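Local coordinates for protein iron Super-Oxide Dismutase (Plasmodium knowlesi, PDB 2AWP) that probably uses a bound iron ion to convert superoxide radicals into hydrogen peroxide and oxygen, protecting the parasite's cells from oxidative damage, at residues I93-F101 / L126-I136. Sequence-based numbering, arbitrary orientation.
Sequences IKEKIQEDF and LVLNNNNKLVI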
ATOM      1  N   ILE A  93     -26.864 -15.694   6.267  1.00 15.75           N
ATOM      2  CA  ILE A  93     -25.525 -15.394   6.764  1.00 13.97           C
ATOM      3  C   ILE A  93     -25.395 -15.342   8.303  1.00 13.69           C
ATOM      4  O   ILE A  93     -24.367 -15.694   8.864  1.00 13.02           O
ATOM      5  CB  ILE A  93     -24.949 -14.085   6.098  1.00 13.71           C
ATOM      6  CG1 ILE A  93     -23.460 -13.907   6.433  1.00 12.23           C
ATOM      7  CG2 ILE A  93     -25.727 -12.831   6.552  1.00 12.42           C
ATOM      8  CD1 ILE A  93     -22.575 -14.945   5.766  1.00 10.10           C
ATOM      9  N   LYS A  94     -26.436 -14.899   8.993  1.00 13.80           N
ATOM     10  CA  LYS A  94     -26.424 -14.916  10.451  1.00 13.42           C
ATOM     11  C   LYS A  94     -26.201 -16.348  11.002  1.00 13.38           C
ATOM     12  O   LYS A  94     -25.393 -16.569  11.911  1.00 13.20           O
ATOM     13  CB  LYS A  94     -27.768 -14.404  10.940  1.00 13.86           C
ATOM     14  CG  LYS A  94     -27.966 -14.438  12.430  1.00 13.74           C
ATOM     15  CD  LYS A  94     -29.398 -14.005  12.722  1.00 14.93           C
ATOM     16  CE  LYS A  94     -29.513 -13.396  14.083  1.00 16.46           C
ATOM     17  NZ  LYS A  94     -28.621 -12.193  14.295  1.00 21.70           N
ATOM     18  N   GLU A  95     -26.966 -17.291  10.479  1.00 13.70           N
ATOM     19  CA  GLU A  95     -26.914 -18.673  10.950  1.00 15.20           C
ATOM     20  C   GLU A  95     -25.594 -19.339  10.552  1.00 13.40           C
ATOM     21  O   GLU A  95     -25.004 -20.048  11.342  1.00 13.95           O
ATOM     22  CB  GLU A  95     -28.135 -19.457  10.468  1.00 16.35           C
ATOM     23  CG  GLU A  95     -29.482 -18.893  10.968  1.00 23.89           C
ATOM     24  CD  GLU A  95     -30.642 -19.160   9.989  1.00 31.55           C
ATOM     25  OE1 GLU A  95     -30.885 -20.350   9.656  1.00 36.09           O
ATOM     26  OE2 GLU A  95     -31.299 -18.183   9.536  1.00 36.42           O
ATOM     27  N   LYS A  96     -25.109 -19.059   9.344  1.00 13.58           N
ATOM     28  CA  LYS A  96     -23.828 -19.573   8.847  1.00 12.14           C
ATOM     29  C   LYS A  96     -22.646 -19.067   9.682  1.00 12.23           C
ATOM     30  O   LYS A  96     -21.702 -19.831   9.980  1.00 11.20           O
ATOM     31  CB  LYS A  96     -23.621 -19.194   7.362  1.00 12.97           C
ATOM     32  CG  LYS A  96     -22.449 -19.921   6.678  1.00 11.25           C
ATOM     33  CD  LYS A  96     -22.763 -21.357   6.346  1.00 12.52           C
ATOM     34  CE  LYS A  96     -21.539 -22.045   5.758  1.00 15.44           C
ATOM     35  NZ  LYS A  96     -21.671 -23.512   5.765  1.00 15.83           N
ATOM     36  N   ILE A  97     -22.683 -17.786  10.048  1.00 11.01           N
ATOM     37  CA  ILE A  97     -21.671 -17.233  10.943  1.00 10.97           C
ATOM     38  C   ILE A  97     -21.708 -17.893  12.338  1.00 11.20           C
ATOM     39  O   ILE A  97     -20.660 -18.224  12.939  1.00 10.88           O
ATOM     40  CB  ILE A  97     -21.797 -15.653  11.054  1.00 11.42           C
ATOM     41  CG1 ILE A  97     -21.230 -15.006   9.771  1.00 10.16           C
ATOM     42  CG2 ILE A  97     -21.069 -15.161  12.301  1.00  9.12           C
ATOM     43  CD1 ILE A  97     -21.537 -13.504   9.552  1.00 10.94           C
ATOM     44  N   GLN A  98     -22.915 -18.068  12.870  1.00 12.00           N
ATOM     45  CA  GLN A  98     -23.065 -18.826  14.132  1.00 12.63           C
ATOM     46  C   GLN A  98     -22.372 -20.192  14.018  1.00 11.56           C
ATOM     47  O   GLN A  98     -21.632 -20.591  14.909  1.00 11.42           O
ATOM     48  CB  GLN A  98     -24.552 -19.004  14.514  1.00 12.48           C
ATOM     49  CG  GLN A  98     -25.251 -17.710  14.918  1.00 12.92           C
ATOM     50  CD  GLN A  98     -26.764 -17.787  14.821  1.00 13.19           C
ATOM     51  OE1 GLN A  98     -27.325 -18.799  14.366  1.00 14.77           O
ATOM     52  NE2 GLN A  98     -27.443 -16.710  15.251  1.00 10.79           N
ATOM     53  N   GLU A  99     -22.616 -20.911  12.924  1.00 12.50           N
ATOM     54  CA  GLU A  99     -22.097 -22.261  12.769  1.00 12.51           C
ATOM     55  C   GLU A  99     -20.585 -22.291  12.695  1.00 13.13           C
ATOM     56  O   GLU A  99     -19.925 -23.148  13.308  1.00 12.86           O
ATOM     57  CB  GLU A  99     -22.677 -22.906  11.506  1.00 13.41           C
ATOM     58  CG  GLU A  99     -24.134 -23.238  11.618  1.00 15.91           C
ATOM     59  CD  GLU A  99     -24.724 -23.707  10.295  1.00 21.19           C
ATOM     60  OE1 GLU A  99     -23.934 -24.061   9.389  1.00 24.23           O
ATOM     61  OE2 GLU A  99     -25.969 -23.712  10.159  1.00 22.41           O
ATOM     62  N   ASP A 100     -20.024 -21.341  11.939  1.00 12.82           N
ATOM     63  CA  ASP A 100     -18.623 -21.412  11.573  1.00 12.12           C
ATOM     64  C   ASP A 100     -17.719 -20.576  12.486  1.00 11.59           C
ATOM     65  O   ASP A 100     -16.521 -20.830  12.554  1.00 11.43           O
ATOM     66  CB  ASP A 100     -18.457 -21.065  10.066  1.00 12.28           C
ATOM     67  CG  ASP A 100     -19.165 -22.071   9.156  1.00 12.44           C
ATOM     68  OD1 ASP A 100     -19.575 -23.160   9.643  1.00 10.45           O
ATOM     69  OD2 ASP A 100     -19.347 -21.775   7.961  1.00  9.98           O
ATOM     70  N   PHE A 101     -18.283 -19.601  13.201  1.00 11.34           N
ATOM     71  CA  PHE A 101     -17.480 -18.784  14.134  1.00 11.60           C
ATOM     72  C   PHE A 101     -17.975 -18.843  15.569  1.00 11.50           C
ATOM     73  O   PHE A 101     -17.291 -18.361  16.471  1.00 12.14           O
ATOM     74  CB  PHE A 101     -17.373 -17.300  13.661  1.00 12.62           C
ATOM     75  CG  PHE A 101     -16.726 -17.146  12.303  1.00 11.32           C
ATOM     76  CD1 PHE A 101     -15.348 -17.071  12.182  1.00 12.65           C
ATOM     77  CD2 PHE A 101     -17.493 -17.113  11.155  1.00 13.56           C
ATOM     78  CE1 PHE A 101     -14.729 -16.934  10.932  1.00  7.25           C
ATOM     79  CE2 PHE A 101     -16.884 -16.983   9.867  1.00 13.42           C
ATOM     80  CZ  PHE A 101     -15.508 -16.909   9.763  1.00 11.86           C
ATOM     81  N   LEU A 126     -14.359 -12.200   3.828  1.00 10.15           N
ATOM     82  CA  LEU A 126     -15.127 -13.320   4.315  1.00 10.60           C
ATOM     83  C   LEU A 126     -15.373 -14.159   3.076  1.00 10.99           C
ATOM     84  O   LEU A 126     -15.817 -13.627   2.046  1.00  9.70           O
ATOM     85  CB  LEU A 126     -16.461 -12.887   4.944  1.00 11.23           C
ATOM     86  CG  LEU A 126     -17.364 -14.052   5.377  1.00 11.41           C
ATOM     87  CD1 LEU A 126     -16.710 -14.880   6.480  1.00  5.53           C
ATOM     88  CD2 LEU A 126     -18.735 -13.487   5.803  1.00 11.70           C
ATOM     89  N   VAL A 127     -15.053 -15.454   3.169  1.00 10.74           N
ATOM     90  CA  VAL A 127     -15.195 -16.353   2.013  1.00 11.96           C
ATOM     91  C   VAL A 127     -15.856 -17.664   2.432  1.00 11.82           C
ATOM     92  O   VAL A 127     -15.727 -18.089   3.575  1.00 11.52           O
ATOM     93  CB  VAL A 127     -13.847 -16.659   1.246  1.00 13.03           C
ATOM     94  CG1 VAL A 127     -12.892 -15.436   1.191  1.00 12.25           C
ATOM     95  CG2 VAL A 127     -13.133 -17.856   1.813  1.00 13.09           C
ATOM     96  N   LEU A 128     -16.595 -18.266   1.504  1.00 11.39           N
ATOM     97  CA  LEU A 128     -16.986 -19.653   1.668  1.00 10.92           C
ATOM     98  C   LEU A 128     -15.873 -20.481   1.048  1.00 10.37           C
ATOM     99  O   LEU A 128     -15.677 -20.459  -0.151  1.00  8.35           O
ATOM    100  CB  LEU A 128     -18.322 -19.943   0.981  1.00 10.48           C
ATOM    101  CG  LEU A 128     -18.939 -21.320   1.270  1.00 13.08           C
ATOM    102  CD1 LEU A 128     -19.509 -21.379   2.705  1.00  8.78           C
ATOM    103  CD2 LEU A 128     -20.013 -21.702   0.191  1.00 10.33           C
ATOM    104  N   ASN A 129     -15.161 -21.223   1.889  1.00 10.74           N
ATOM    105  CA  ASN A 129     -14.028 -22.000   1.409  1.00 10.16           C
ATOM    106  C   ASN A 129     -14.447 -23.247   0.605  1.00 10.82           C
ATOM    107  O   ASN A 129     -15.640 -23.529   0.413  1.00  9.53           O
ATOM    108  CB  ASN A 129     -13.030 -22.279   2.550  1.00  9.84           C
ATOM    109  CG  ASN A 129     -13.466 -23.411   3.492  1.00  8.72           C
ATOM    110  OD1 ASN A 129     -14.423 -24.148   3.233  1.00 10.52           O
ATOM    111  ND2 ASN A 129     -12.771 -23.525   4.620  1.00  6.99           N
ATOM    112  N   ASN A 130     -13.458 -23.973   0.105  1.00 11.00           N
ATOM    113  CA  ASN A 130     -13.729 -25.118  -0.774  1.00 11.63           C
ATOM    114  C   ASN A 130     -14.246 -26.354   0.011  1.00 12.03           C
ATOM    115  O   ASN A 130     -14.508 -27.411  -0.579  1.00 11.99           O
ATOM    116  CB  ASN A 130     -12.497 -25.421  -1.623  1.00 11.22           C
ATOM    117  CG  ASN A 130     -12.083 -24.232  -2.487  1.00 12.74           C
ATOM    118  OD1 ASN A 130     -12.938 -23.525  -3.045  1.00  8.88           O
ATOM    119  ND2 ASN A 130     -10.769 -24.004  -2.594  1.00 11.86           N
ATOM    120  N   ASN A 131     -14.423 -26.177   1.328  1.00 11.60           N
ATOM    121  CA  ASN A 131     -15.069 -27.162   2.210  1.00 11.08           C
ATOM    122  C   ASN A 131     -16.438 -26.657   2.741  1.00 11.18           C
ATOM    123  O   ASN A 131     -16.936 -27.147   3.759  1.00 10.72           O
ATOM    124  CB  ASN A 131     -14.058 -27.578   3.311  1.00 11.03           C
ATOM    125  CG  ASN A 131     -14.613 -28.573   4.344  1.00 11.89           C
ATOM    126  OD1 ASN A 131     -14.456 -28.358   5.548  1.00 11.19           O
ATOM    127  ND2 ASN A 131     -15.225 -29.666   3.888  1.00  9.82           N
ATOM    128  N   ASN A 132     -17.034 -25.673   2.055  1.00 10.80           N
ATOM    129  CA  ASN A 132     -18.374 -25.158   2.406  1.00 12.51           C
ATOM    130  C   ASN A 132     -18.388 -24.460   3.776  1.00 11.60           C
ATOM    131  O   ASN A 132     -19.427 -24.389   4.395  1.00 10.92           O
ATOM    132  CB  ASN A 132     -19.415 -26.316   2.403  1.00 12.97           C
ATOM    133  CG  ASN A 132     -20.819 -25.864   1.983  1.00 19.84           C
ATOM    134  OD1 ASN A 132     -21.818 -26.098   2.700  1.00 22.66           O
ATOM    135  ND2 ASN A 132     -20.907 -25.224   0.815  1.00 20.63           N
ATOM    136  N   LYS A 133     -17.225 -24.019   4.272  1.00 11.11           N
ATOM    137  CA  LYS A 133     -17.150 -23.317   5.565  1.00 10.25           C
ATOM    138  C   LYS A 133     -16.763 -21.857   5.372  1.00 10.13           C
ATOM    139  O   LYS A 133     -15.830 -21.560   4.609  1.00  9.17           O
ATOM    140  CB  LYS A 133     -16.102 -23.938   6.498  1.00 10.77           C
ATOM    141  CG  LYS A 133     -16.294 -25.416   6.861  1.00 13.07           C
ATOM    142  CD  LYS A 133     -17.635 -25.714   7.451  1.00 14.23           C
ATOM    143  CE  LYS A 133     -17.571 -27.035   8.250  1.00 18.08           C
ATOM    144  NZ  LYS A 133     -18.913 -27.391   8.727  1.00 20.26           N
ATOM    145  N   LEU A 134     -17.411 -20.958   6.120  1.00 10.22           N
ATOM    146  CA  LEU A 134     -16.975 -19.546   6.154  1.00 10.81           C
ATOM    147  C   LEU A 134     -15.640 -19.407   6.863  1.00 10.38           C
ATOM    148  O   LEU A 134     -15.455 -19.881   7.973  1.00 10.39           O
ATOM    149  CB  LEU A 134     -17.995 -18.627   6.852  1.00  9.75           C
ATOM    150  CG  LEU A 134     -19.343 -18.382   6.170  1.00 11.69           C
ATOM    151  CD1 LEU A 134     -20.199 -17.409   7.017  1.00 10.93           C
ATOM    152  CD2 LEU A 134     -19.183 -17.878   4.752  1.00  8.15           C
ATOM    153  N   VAL A 135     -14.709 -18.722   6.216  1.00 10.87           N
ATOM    154  CA  VAL A 135     -13.463 -18.391   6.859  1.00  9.41           C
ATOM    155  C   VAL A 135     -13.078 -16.936   6.526  1.00 10.29           C
ATOM    156  O   VAL A 135     -13.644 -16.316   5.609  1.00 10.45           O
ATOM    157  CB  VAL A 135     -12.340 -19.382   6.455  1.00  9.95           C
ATOM    158  CG1 VAL A 135     -12.712 -20.867   6.865  1.00  7.66           C
ATOM    159  CG2 VAL A 135     -11.997 -19.264   4.964  1.00  8.21           C
ATOM    160  N   ILE A 136     -12.097 -16.422   7.249  1.00 10.22           N
ATOM    161  CA  ILE A 136     -11.527 -15.114   6.984  1.00 10.71           C
ATOM    162  C   ILE A 136     -10.186 -15.308   6.287  1.00 10.98           C
ATOM    163  O   ILE A 136      -9.372 -16.108   6.728  1.00 11.02           O
ATOM    164  CB  ILE A 136     -11.291 -14.308   8.295  1.00 10.42           C
ATOM    165  CG1 ILE A 136     -12.606 -13.962   8.973  1.00 10.28           C
ATOM    166  CG2 ILE A 136     -10.505 -13.037   8.013  1.00  9.25           C
ATOM    167  CD1 ILE A 136     -12.429 -13.656  10.484  1.00  8.97           C
TER
HETATM  168  O   HOH W   1     -24.280 -24.495   4.594  1.00 21.30           O
HETATM  169  O   HOH W   2     -14.663 -20.895  10.216  1.00 13.63           O
HETATM  170  O   HOH W   3     -18.807 -25.402  10.865  1.00 19.82           O
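D100 and K96 of helix 93-101 each hydrogen-bond to the hairpin 126-136. D100 OD2 accepts the backbone N-H of L134 at 2.8 Å from L134 N; the bond is nearly straight (167°), but the donor stands 39° out of the carboxylate plane. K96 NZ reaches the turn carbonyl N132 O, also at 2.8 Å, almost in line with the C=O bond. A bend at chi2 in the otherwise extended K96 chain lays CB and CG against L134 and CE beside L128 CD1 before NZ arrives at the turn. K96 NZ and D100 OD2, 3.6 Å apart, form only a long salt bridge.

Apolar packing centres on L134. L134 CD1 presses against K96 CG at 3.4 Å, tighter than usual carbon contact, and also meets I93 CD1 and I97 CG1. The F101 ring crosses the L134 side chain at about a right angle, F101 CE2 lying 3.6 Å from L134 CB; CE2 also meets L126 CD1, and CE1 meets I136 CD1. I93 and L126 meet tip to tip.

Water links D100 O to L134 O, and another joins D100 OD1 to K133 NZ. At the type I turn 129-132, N129 OD1 accepts the N-H of N131, an Asx turn, and that of K133, just past the turn, from opposite faces of its amide plane.

In this C-terminal alpha+beta domain, the helix crosses strand 134-136 at -70°, with L134 gripped through both backbone N-H and side chain; K96 would probably temper the charge of D100.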